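Local coordinates for regulating synaptic membrane exocytosis protein 2 (Rattus norvegicus, PDB 2BWQ), which probably acts as a presynaptic scaffold in neurotransmitter release, binding Rab3 and regulating synaptic vesicle exocytosis, here represented by its first C2 domain, at residues I45-P49 with E86-E90. Numbering follows the deposited sequence.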
loop_
_atom_site.group_PDB
_atom_site.type_symbol
_atom_site.label_atom_id
_atom_site.label_comp_id
_atom_site.label_asym_id
_atom_site.label_seq_id
_atom_site.Cartn_x
_atom_site.Cartn_y
_atom_site.Cartn_z
ATOM N N ILE A 45 -0.183 5.208 -2.541
ATOM C CA ILE A 45 -1.540 4.848 -2.149
ATOM C C ILE A 45 -2.489 5.959 -2.491
ATOM O O ILE A 45 -2.214 7.134 -2.155
ATOM C CB ILE A 45 -1.646 4.501 -0.692
ATOM C CG1 ILE A 45 -0.660 3.373 -0.362
ATOM C CG2 ILE A 45 -3.095 4.066 -0.365
ATOM C CD1 ILE A 45 -0.757 2.568 1.030
ATOM N N TYR A 46 -3.579 5.643 -3.158
ATOM C CA TYR A 46 -4.735 6.536 -3.319
ATOM C C TYR A 46 -5.898 5.948 -2.579
ATOM O O TYR A 46 -6.255 4.755 -2.668
ATOM C CB TYR A 46 -5.144 6.704 -4.768
ATOM C CG TYR A 46 -4.383 7.714 -5.562
ATOM C CD1 TYR A 46 -4.622 9.059 -5.378
ATOM C CD2 TYR A 46 -3.429 7.342 -6.514
ATOM C CE1 TYR A 46 -3.953 10.003 -6.115
ATOM C CE2 TYR A 46 -2.747 8.316 -7.262
ATOM C CZ TYR A 46 -3.022 9.614 -7.033
ATOM O OH TYR A 46 -2.343 10.572 -7.802
ATOM N N PHE A 47 -6.543 6.794 -1.778
ATOM C CA PHE A 47 -7.810 6.481 -1.134
ATOM C C PHE A 47 -8.873 7.033 -2.043
ATOM O O PHE A 47 -9.039 8.258 -2.127
ATOM C CB PHE A 47 -7.858 7.179 0.250
ATOM C CG PHE A 47 -9.023 6.838 1.047
ATOM C CD1 PHE A 47 -9.407 5.502 1.222
ATOM C CD2 PHE A 47 -9.734 7.866 1.694
ATOM C CE1 PHE A 47 -10.443 5.169 2.012
ATOM C CE2 PHE A 47 -10.820 7.554 2.514
ATOM C CZ PHE A 47 -11.162 6.179 2.667
ATOM N N LEU A 48 -9.533 6.147 -2.735
ATOM C CA LEU A 48 -10.497 6.557 -3.816
ATOM C C LEU A 48 -11.920 6.418 -3.357
ATOM O O LEU A 48 -12.220 5.656 -2.453
ATOM C CB LEU A 48 -10.279 5.673 -5.025
ATOM C CG LEU A 48 -8.882 5.800 -5.621
ATOM C CD1 LEU A 48 -8.719 4.790 -6.719
ATOM C CD2 LEU A 48 -8.617 7.228 -6.152
ATOM N N PRO A 49 -12.875 7.155 -3.930
ATOM C CA PRO A 49 -12.681 8.146 -4.945
ATOM C C PRO A 49 -12.114 9.458 -4.510
ATOM O O PRO A 49 -11.728 9.697 -3.329
ATOM C CB PRO A 49 -14.103 8.381 -5.493
ATOM C CG PRO A 49 -14.977 8.026 -4.459
ATOM C CD PRO A 49 -14.296 6.996 -3.570
ATOM N N GLU A 86 -18.256 2.666 -0.586
ATOM C CA GLU A 86 -17.880 3.540 -1.674
ATOM C C GLU A 86 -16.417 3.989 -1.614
ATOM O O GLU A 86 -16.058 5.042 -2.160
ATOM C CB GLU A 86 -18.788 4.781 -1.675
ATOM C CG GLU A 86 -20.292 4.501 -1.915
ATOM C CD GLU A 86 -20.618 3.777 -3.230
ATOM O OE1 GLU A 86 -19.750 3.632 -4.131
ATOM O OE2 GLU A 86 -21.780 3.329 -3.383
ATOM N N ARG A 87 -15.576 3.270 -0.862
ATOM C CA ARG A 87 -14.144 3.683 -0.730
ATOM C C ARG A 87 -13.276 2.458 -0.939
ATOM O O ARG A 87 -13.659 1.320 -0.574
ATOM C CB ARG A 87 -13.812 4.216 0.695
ATOM C CG ARG A 87 -14.620 5.452 1.037
ATOM C CD ARG A 87 -14.164 6.580 0.172
ATOM N NE ARG A 87 -14.634 7.855 0.675
ATOM C CZ ARG A 87 -15.721 8.416 0.198
ATOM N NH1 ARG A 87 -16.418 7.812 -0.781
ATOM N NH2 ARG A 87 -16.137 9.583 0.690
ATOM N N MET A 88 -12.111 2.706 -1.515
ATOM C CA MET A 88 -11.106 1.667 -1.695
ATOM C C MET A 88 -9.723 2.237 -1.651
ATOM O O MET A 88 -9.522 3.424 -1.933
ATOM C CB MET A 88 -11.296 0.906 -3.011
ATOM C CG MET A 88 -11.087 1.732 -4.223
ATOM S SD MET A 88 -11.778 0.849 -5.646
ATOM C CE MET A 88 -11.244 1.983 -6.969
ATOM N N LEU A 89 -8.769 1.415 -1.266
ATOM C CA LEU A 89 -7.372 1.805 -1.285
ATOM C C LEU A 89 -6.676 1.197 -2.463
ATOM O O LEU A 89 -6.662 -0.027 -2.623
ATOM C CB LEU A 89 -6.671 1.277 -0.002
ATOM C CG LEU A 89 -7.107 1.959 1.280
ATOM C CD1 LEU A 89 -6.623 1.098 2.474
ATOM C CD2 LEU A 89 -6.490 3.346 1.427
ATOM N N GLU A 90 -6.149 2.044 -3.353
ATOM C CA GLU A 90 -5.353 1.584 -4.498
ATOM C C GLU A 90 -3.888 1.709 -4.135
ATOM O O GLU A 90 -3.346 2.802 -3.961
ATOM C CB GLU A 90 -5.684 2.456 -5.728
ATOM C CG GLU A 90 -4.844 2.087 -6.953
ATOM C CD GLU A 90 -4.722 3.273 -7.872
ATOM O OE1 GLU A 90 -5.654 3.511 -8.613
ATOM O OE2 GLU A 90 -3.638 3.913 -7.891
#
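Tyr46 and Glu90, and after them Leu48 and Met88, are the hydrogen-bonded pairs of an antiparallel ladder, joined by four backbone bonds from Leu48 N to Met88 O at 2.8 Å up to Met88 N to Leu48 O at 3.1 Å. Between them Phe47 and Leu89 form the non-hydrogen-bonded pair, and because successive residues of a β-strand point to opposite faces, their side chains lie on the face that Tyr46, Leu48, Met88 and Glu90 leave. On this inner face Leu89 CD2 reaches both Phe47 CD1, at 3.6 Å, and Ile45 CG2. With CG anti to the backbone N (chi1 -174°), the Phe47 ring leans over the neighbouring segment until its CE1 lies 3.7 Å from Arg87 CB, just ahead of strand 88-95. Bent at chi2, the arginine chain passes Phe47 and turns its guanidinium toward Pro49; Arg87 NH1 lies 3.6 Å from Pro49 CD and donates to Glu86 O from above the carbonyl plane. Shortening Arg87 to an alanine is likely to leave Pro49 CD and Phe47 CZ less covered and to take from Glu86 O its guanidinium donor. On the outer face Leu48 CD1 touches Met88 CE at 3.8 Å, while Glu90 OE2 approaches the Tyr46 ring edge near CD2. Strands 41-48 and 88-95 are the central pair of one C2 sheet, flanked by 56-58 and 105-113; Ile45, Phe47 and Leu89 pack against Val22, Leu20 and Tyr76 of strands 19-28 and 69-76 in the facing sheet.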